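Local coordinates for nucleotidyl transferase (Methanothermobacter thermautotrophicus, PDB 6PLJ), which probably transfers nucleotidyl groups, as a MobA-like NTP transferase, and may take part in the synthesis of the pseudomurein cell wall, at residues A[108-111]-A[112-116]; A[165-168]-A[169-172]; A[174-177]-A[178-182]. One frame throughout, in Å; residues are numbered along the deposited sequence. Where two conformers were deposited one is given.

Interaction 1 of 3, residues A[108-111]-A[112-116]; sequences VPLS and ASLLR. With EDO (1,2-ethanediol), chain D.
Pro-109 O takes the amide of Ser-113 (N to O 3.0 Å), and the next two carbonyls, of Leu-110 and Ser-111, take Leu-114 N and Leu-115 N in the same i to i+4 pattern, so the chain winds straight from an extended loop into the first turns of helix 110-120. Pro-109, as N-cap, has no side-chain acceptor to offer. The apolar cover comes from Ala-112 instead, whose methyl CB packs 3.8 Å from Val-108 CB and 4.0 Å from CD of the Pro-109 ring. In Val-108, chi1 of -56° places CG1 beside the backbone N and leaves CG2 between that N and the carbonyl carbon, from where it leans over the same methyl and approaches Ser-113 OG at 3.9 Å. Ser-113 OG lies beside its own backbone N and receives Asn-103 ND2; a water 2.9 Å from Ser-113 OG also reaches Val-108 O weakly. The ethanediol of chain D donates its O2 to Val-108 O at 3.0 Å, and a second ethanediol, bonded to Ser-113 OG and to Arg-34 N, lies beside this turn; both probably come from the crystallisation liquor. One turn on, Leu-114 lies against Val-28 and Ala-30 of strand 25-31. The whole is a helix N-terminus packed on the parallel part of a Rossmann-like alpha/beta nucleotidyltransferase fold.

Interaction 2 of 3, residues A[165-168]-A[169-172]; sequences DNAR and GIGM. With EDO (1,2-ethanediol), chain B.
A type II beta turn from Ala-167 to Ile-170, overlapped at its start by an Asx turn, shapes the loop between strands 162-163 and 174-177. Across the turn, Ala-167 CB rests 3.9 Å from Ile-170 CG1, and Ile-170 CD1 extends over Ala-167 CA at 3.7 Å. With chi1 at 64°, Ile-170 holds CG1 between its backbone N and carbonyl carbon, which brings that branch back over Ala-167, while CG2 turns to Arg-168 O. Gly-169 takes positive phi (68°) at the third position, where a CB would clash with Arg-168 O. The Asx turn is made by Asn-166 OD1, which accepts Arg-168 N at 3.0 Å on a lone pair in the carbonyl plane. The other end of that amide donates ND2 to Asp-165 OD1 (3.0 Å, 173°), nearly in the amide plane. Asn-166 CG lies 3.3 Å above the plane of the Arg-168 guanidinium, offset toward its rim, and both side chains also touch Trp-197 of helix 192-201. Farther along, Met-172 N donates to O1 of an ethanediol (3.0 Å), probably from the crystallisation liquor. Two bonds thus fix the rotation of the Asn-166 amide, while Asn-193 ND2, from the same helix, grips the turn by donating to both Ala-167 O and Ile-170 O.

Interaction 3 of 3, residues A[174-177]-A[178-182]; sequences LAAG and ADLLR
Ala-176 CB sits against the end of Leu-181, 3.8 Å from CG and about 4.0 Å from both CD1 and CD2, so the methyl faces the fork of the leucine. With chi1 at -68°, Leu-181 CG lies beside its backbone N, and the branch folds back toward the strand that the chain has just left. The same CG comes within 3.6 Å of Gly-177 O, the carbonyl that accepts Leu-181 N at 3.0 Å (167°). Leu-181 is thus held to the strand end by its amide and its side chain together. Two longer touches flank this core: Ala-176 CB to Leu-180 CD2 at 4.3 Å, and Leu-174 CD1 to Leu-181 CD2 at 4.4 Å. Gly-177, the N-cap, makes the corner, and the axes of the short segments 174-177 and 178-182 stand at 98° to each other. Farther out, Ile-126 and Cys-128 of strand 125-130 also pack on Leu-181, whereas Val-153 of strand 152-157 meets Ala-176 and Leu-180. With only an alanine in place of Leu-181, the Ala-176 methyl, Ile-126 and Cys-128 are likely to lose their common apolar partner, opening a gap between strand and helix. Apolar packing probably helps set the angle at which the helix leaves the strand, while a single hydrogen bond across the corner starts its first turn.

In the fold
All three contacts fall within the MobA-like transferase range and follow one another along the chain without overlap. Interaction 1 opens helix 110-120, which packs on strand 25-31. Interaction 2 lies in the loop leading to strand 174-177, and interaction 3 is the exit from that strand. The centre of interaction 1 is about 19 Å from that of interaction 2 and about 13 Å from that of interaction 3; interactions 2 and 3 have centres about 16 Å apart. Leu-115 CD1 meets Arg-182 NE at 3.6 Å, and in one conformer of Met-172 its CE touches Leu-114 CD1. Through Leu-115 and Arg-182, helix 110-120 packs against the helix that follows strand 174-177, joining parts of one mixed sheet.

Interaction 1 of 3, residues A[108-111]-A[112-116]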
loop_
_atom_site.group_PDB
_atom_site.type_symbol
_atom_site.label_atom_id
_atom_site.label_comp_id
_atom_site.label_asym_id
_atom_site.label_seq_id
_atom_site.Cartn_x
_atom_site.Cartn_y
_atom_site.Cartn_z
ATOM N N VAL A 108 8.497 -13.788 0.019
ATOM C CA VAL A 108 8.990 -12.832 1.033
ATOM C C VAL A 108 7.823 -12.020 1.595
ATOM O O VAL A 108 6.828 -11.802 0.911
ATOM C CB VAL A 108 10.116 -11.907 0.499
ATOM C CG1 VAL A 108 11.266 -12.738 -0.050
ATOM C CG2 VAL A 108 9.612 -10.919 -0.555
ATOM N N PRO A 109 7.932 -11.589 2.859
ATOM C CA PRO A 109 6.833 -10.855 3.461
ATOM C C PRO A 109 6.768 -9.397 3.017
ATOM O O PRO A 109 7.662 -8.913 2.289
ATOM C CB PRO A 109 7.140 -10.953 4.945
ATOM C CG PRO A 109 8.621 -10.977 4.990
ATOM C CD PRO A 109 9.025 -11.818 3.815
ATOM N N LEU A 110 5.720 -8.717 3.464
ATOM C CA LEU A 110 5.412 -7.342 3.039
ATOM C C LEU A 110 6.559 -6.389 3.287
ATOM O O LEU A 110 6.889 -5.587 2.420
ATOM C CB LEU A 110 4.160 -6.821 3.757
ATOM C CG LEU A 110 3.713 -5.407 3.382
ATOM C CD1 LEU A 110 3.460 -5.334 1.884
ATOM C CD2 LEU A 110 2.465 -4.983 4.148
ATOM N N SER A 111 7.188 -6.477 4.460
ATOM C CA SER A 111 8.309 -5.583 4.789
ATOM C C SER A 111 9.457 -5.754 3.795
ATOM O O SER A 111 10.066 -4.763 3.386
ATOM C CB SER A 111 8.774 -5.776 6.239
ATOM O OG SER A 111 9.304 -7.060 6.430
ATOM N N ALA A 112 9.730 -6.993 3.375
ATOM C CA ALA A 112 10.775 -7.270 2.394
ATOM C C ALA A 112 10.413 -6.763 1.004
ATOM O O ALA A 112 11.293 -6.335 0.260
ATOM C CB ALA A 112 11.066 -8.765 2.335
ATOM N N SER A 113 9.137 -6.870 0.632
ATOM C CA SER A 113 8.655 -6.313 -0.636
ATOM C C SER A 113 8.824 -4.814 -0.630
ATOM O O SER A 113 9.321 -4.251 -1.591
ATOM C CB SER A 113 7.181 -6.634 -0.894
ATOM O OG SER A 113 7.039 -8.007 -1.094
ATOM N N LEU A 114 8.414 -4.171 0.454
ATOM C CA LEU A 114 8.624 -2.729 0.558
ATOM C C LEU A 114 10.104 -2.399 0.467
ATOM O O LEU A 114 10.471 -1.458 -0.226
ATOM C CB LEU A 114 8.012 -2.137 1.818
ATOM C CG LEU A 114 6.496 -2.145 1.857
ATOM C CD1 LEU A 114 6.039 -1.616 3.203
ATOM C CD2 LEU A 114 5.912 -1.305 0.735
ATOM N N LEU A 115 10.948 -3.180 1.122
ATOM C CA LEU A 115 12.383 -2.913 1.068
ATOM C C LEU A 115 12.934 -3.018 -0.351
ATOM O O LEU A 115 13.733 -2.189 -0.782
ATOM C CB LEU A 115 13.138 -3.880 1.977
ATOM C CG LEU A 115 14.649 -3.730 2.016
ATOM C CD1 LEU A 115 15.064 -2.338 2.467
ATOM C CD2 LEU A 115 15.204 -4.785 2.968
ATOM N N ARG A 116 12.488 -4.024 -1.070
ATOM C CA ARG A 116 12.935 -4.172 -2.475
ATOM C C ARG A 116 12.539 -2.923 -3.283
ATOM O O ARG A 116 13.259 -2.531 -4.107
ATOM C CB ARG A 116 12.292 -5.420 -3.081
ATOM C CG ARG A 116 12.648 -5.605 -4.539
ATOM C CD ARG A 116 14.059 -6.100 -4.707
ATOM N NE ARG A 116 14.208 -6.923 -5.900
ATOM C CZ ARG A 116 14.607 -6.529 -7.100
ATOM N NH1 ARG A 116 14.959 -5.282 -7.337
ATOM N NH2 ARG A 116 14.674 -7.416 -8.077
HETATM C C1 EDO D . 2.984 -13.606 1.219
HETATM O O1 EDO D . 1.796 -12.864 0.958
HETATM C C2 EDO D . 3.712 -13.862 -0.089
HETATM O O2 EDO D . 5.096 -14.085 0.172
HETATM O O HOH W 1 4.636 -9.320 -0.157
#

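Interaction 2 of 3, residues A[165-168]-A[169-172]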
loop_
_atom_site.group_PDB
_atom_site.type_symbol
_atom_site.label_atom_id
_atom_site.label_comp_id
_atom_site.label_asym_id
_atom_site.label_seq_id
_atom_site.Cartn_x
_atom_site.Cartn_y
_atom_site.Cartn_z
ATOM N N ASP A 165 0.383 7.717 19.598
ATOM C CA ASP A 165 1.122 6.970 20.618
ATOM C C ASP A 165 0.908 5.460 20.527
ATOM O O ASP A 165 1.350 4.711 21.399
ATOM C CB ASP A 165 0.797 7.500 22.031
ATOM C CG ASP A 165 -0.626 7.202 22.490
ATOM O OD1 ASP A 165 -1.441 6.609 21.744
ATOM O OD2 ASP A 165 -0.930 7.590 23.635
ATOM N N ASN A 166 0.243 5.016 19.460
ATOM C CA ASN A 166 -0.100 3.624 19.283
ATOM C C ASN A 166 -0.241 3.349 17.784
ATOM O O ASN A 166 -0.352 4.284 16.987
ATOM C CB ASN A 166 -1.440 3.347 19.961
ATOM C CG ASN A 166 -2.595 4.002 19.232
ATOM O OD1 ASN A 166 -3.227 3.375 18.374
ATOM N ND2 ASN A 166 -2.852 5.273 19.524
ATOM N N ALA A 167 -0.244 2.077 17.432
ATOM C CA ALA A 167 -0.491 1.627 16.062
ATOM C C ALA A 167 -1.671 0.663 15.979
ATOM O O ALA A 167 -1.691 -0.265 15.162
ATOM C CB ALA A 167 0.768 1.005 15.490
ATOM N N ARG A 168 -2.700 0.919 16.783
ATOM C CA ARG A 168 -3.915 0.129 16.684
ATOM C C ARG A 168 -4.624 0.372 15.350
ATOM O O ARG A 168 -4.930 1.499 15.012
ATOM C CB ARG A 168 -4.863 0.464 17.829
ATOM C CG ARG A 168 -4.343 -0.042 19.155
ATOM C CD ARG A 168 -5.354 0.165 20.267
ATOM N NE ARG A 168 -5.662 1.570 20.493
ATOM C CZ ARG A 168 -4.960 2.410 21.261
ATOM N NH1 ARG A 168 -3.888 2.005 21.932
ATOM N NH2 ARG A 168 -5.356 3.669 21.373
ATOM N N GLY A 169 -4.890 -0.705 14.615
ATOM C CA GLY A 169 -5.737 -0.650 13.439
ATOM C C GLY A 169 -5.149 0.115 12.271
ATOM O O GLY A 169 -5.897 0.564 11.393
ATOM N N ILE A 170 -3.829 0.294 12.270
ATOM C CA ILE A 170 -3.174 0.996 11.166
ATOM C C ILE A 170 -2.041 0.180 10.545
ATOM O O ILE A 170 -1.566 -0.802 11.115
ATOM C CB ILE A 170 -2.681 2.401 11.566
ATOM C CG1 ILE A 170 -1.597 2.337 12.647
ATOM C CG2 ILE A 170 -3.862 3.264 11.989
ATOM C CD1 ILE A 170 -1.067 3.695 13.054
ATOM N N GLY A 171 -1.626 0.591 9.353
ATOM C CA GLY A 171 -0.577 -0.121 8.656
ATOM C C GLY A 171 -0.112 0.603 7.438
ATOM O O GLY A 171 1.026 1.072 7.397
ATOM N N MET A 172 -1.009 0.684 6.453
ATOM C CA MET A 172 -0.754 1.334 5.171
ATOM C C MET A 172 -1.929 2.216 4.776
ATOM O O MET A 172 -3.038 2.068 5.296
ATOM C CB MET A 172 -0.571 0.285 4.081
ATOM C CG MET A 172 0.493 -0.742 4.377
ATOM S SD MET A 172 2.089 0.046 4.181
ATOM C CE MET A 172 2.358 -0.323 2.457
HETATM C C1 EDO B . -4.782 -0.627 6.478
HETATM O O1 EDO B . -3.425 -1.114 6.572
HETATM C C2 EDO B . -5.371 -0.521 7.871
HETATM O O2 EDO B . -5.445 -1.841 8.421
#

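Interaction 3 of 3, residues A[174-177]-A[178-182]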
loop_
_atom_site.group_PDB
_atom_site.type_symbol
_atom_site.label_atom_id
_atom_site.label_comp_id
_atom_site.label_asym_id
_atom_site.label_seq_id
_atom_site.Cartn_x
_atom_site.Cartn_y
_atom_site.Cartn_z
ATOM N N LEU A 174 1.619 4.624 4.206
ATOM C CA LEU A 174 2.434 5.447 5.090
ATOM C C LEU A 174 3.473 6.130 4.239
ATOM O O LEU A 174 3.709 5.737 3.088
ATOM C CB LEU A 174 3.085 4.607 6.210
ATOM C CG LEU A 174 4.050 3.493 5.795
ATOM C CD1 LEU A 174 5.436 4.019 5.424
ATOM C CD2 LEU A 174 4.171 2.430 6.880
ATOM N N ALA A 175 4.094 7.158 4.789
ATOM C CA ALA A 175 5.226 7.789 4.116
ATOM C C ALA A 175 6.303 8.039 5.147
ATOM O O ALA A 175 6.016 8.320 6.308
ATOM C CB ALA A 175 4.819 9.067 3.423
ATOM N N ALA A 176 7.551 7.942 4.713
ATOM C CA ALA A 176 8.669 8.131 5.615
ATOM C C ALA A 176 9.911 8.454 4.823
ATOM O O ALA A 176 9.992 8.180 3.634
ATOM C CB ALA A 176 8.908 6.874 6.442
ATOM N N GLY A 177 10.907 8.985 5.522
ATOM C CA GLY A 177 12.238 9.118 4.937
ATOM C C GLY A 177 12.786 7.785 4.472
ATOM O O GLY A 177 12.624 6.761 5.137
ATOM N N ALA A 178 13.429 7.789 3.305
ATOM C CA ALA A 178 14.010 6.580 2.750
ATOM C C ALA A 178 15.081 5.996 3.682
ATOM O O ALA A 178 15.109 4.792 3.880
ATOM C CB ALA A 178 14.586 6.831 1.358
ATOM N N ASP A 179 15.933 6.835 4.288
ATOM C CA ASP A 179 16.971 6.296 5.175
ATOM C C ASP A 179 16.319 5.602 6.370
ATOM O O ASP A 179 16.775 4.542 6.782
ATOM C CB ASP A 179 17.891 7.379 5.740
ATOM C CG ASP A 179 18.879 7.923 4.749
ATOM O OD1 ASP A 179 19.092 7.327 3.672
ATOM O OD2 ASP A 179 19.490 8.972 5.094
ATOM N N LEU A 180 15.269 6.206 6.928
ATOM C CA LEU A 180 14.570 5.608 8.069
ATOM C C LEU A 180 13.964 4.270 7.661
ATOM O O LEU A 180 14.057 3.280 8.400
ATOM C CB LEU A 180 13.500 6.556 8.601
ATOM C CG LEU A 180 12.714 6.054 9.824
ATOM C CD1 LEU A 180 12.359 7.207 10.744
ATOM C CD2 LEU A 180 11.467 5.270 9.440
ATOM N N LEU A 181 13.324 4.217 6.500
ATOM C CA LEU A 181 12.800 2.924 6.029
ATOM C C LEU A 181 13.889 1.877 5.793
ATOM O O LEU A 181 13.689 0.692 6.065
ATOM C CB LEU A 181 11.940 3.090 4.779
ATOM C CG LEU A 181 10.627 3.823 5.031
ATOM C CD1 LEU A 181 9.971 4.213 3.718
ATOM C CD2 LEU A 181 9.691 2.962 5.870
ATOM N N ARG A 182 15.039 2.299 5.275
ATOM C CA ARG A 182 16.136 1.364 5.063
ATOM C C ARG A 182 16.671 0.817 6.384
ATOM O O ARG A 182 17.169 -0.296 6.415
ATOM C CB ARG A 182 17.266 2.009 4.249
ATOM C CG ARG A 182 16.938 2.271 2.789
ATOM C CD ARG A 182 16.608 1.015 1.999
ATOM N NE ARG A 182 17.712 0.064 1.862
ATOM C CZ ARG A 182 18.541 -0.031 0.816
ATOM N NH1 ARG A 182 19.483 -0.958 0.816
ATOM N NH2 ARG A 182 18.441 0.781 -0.230
#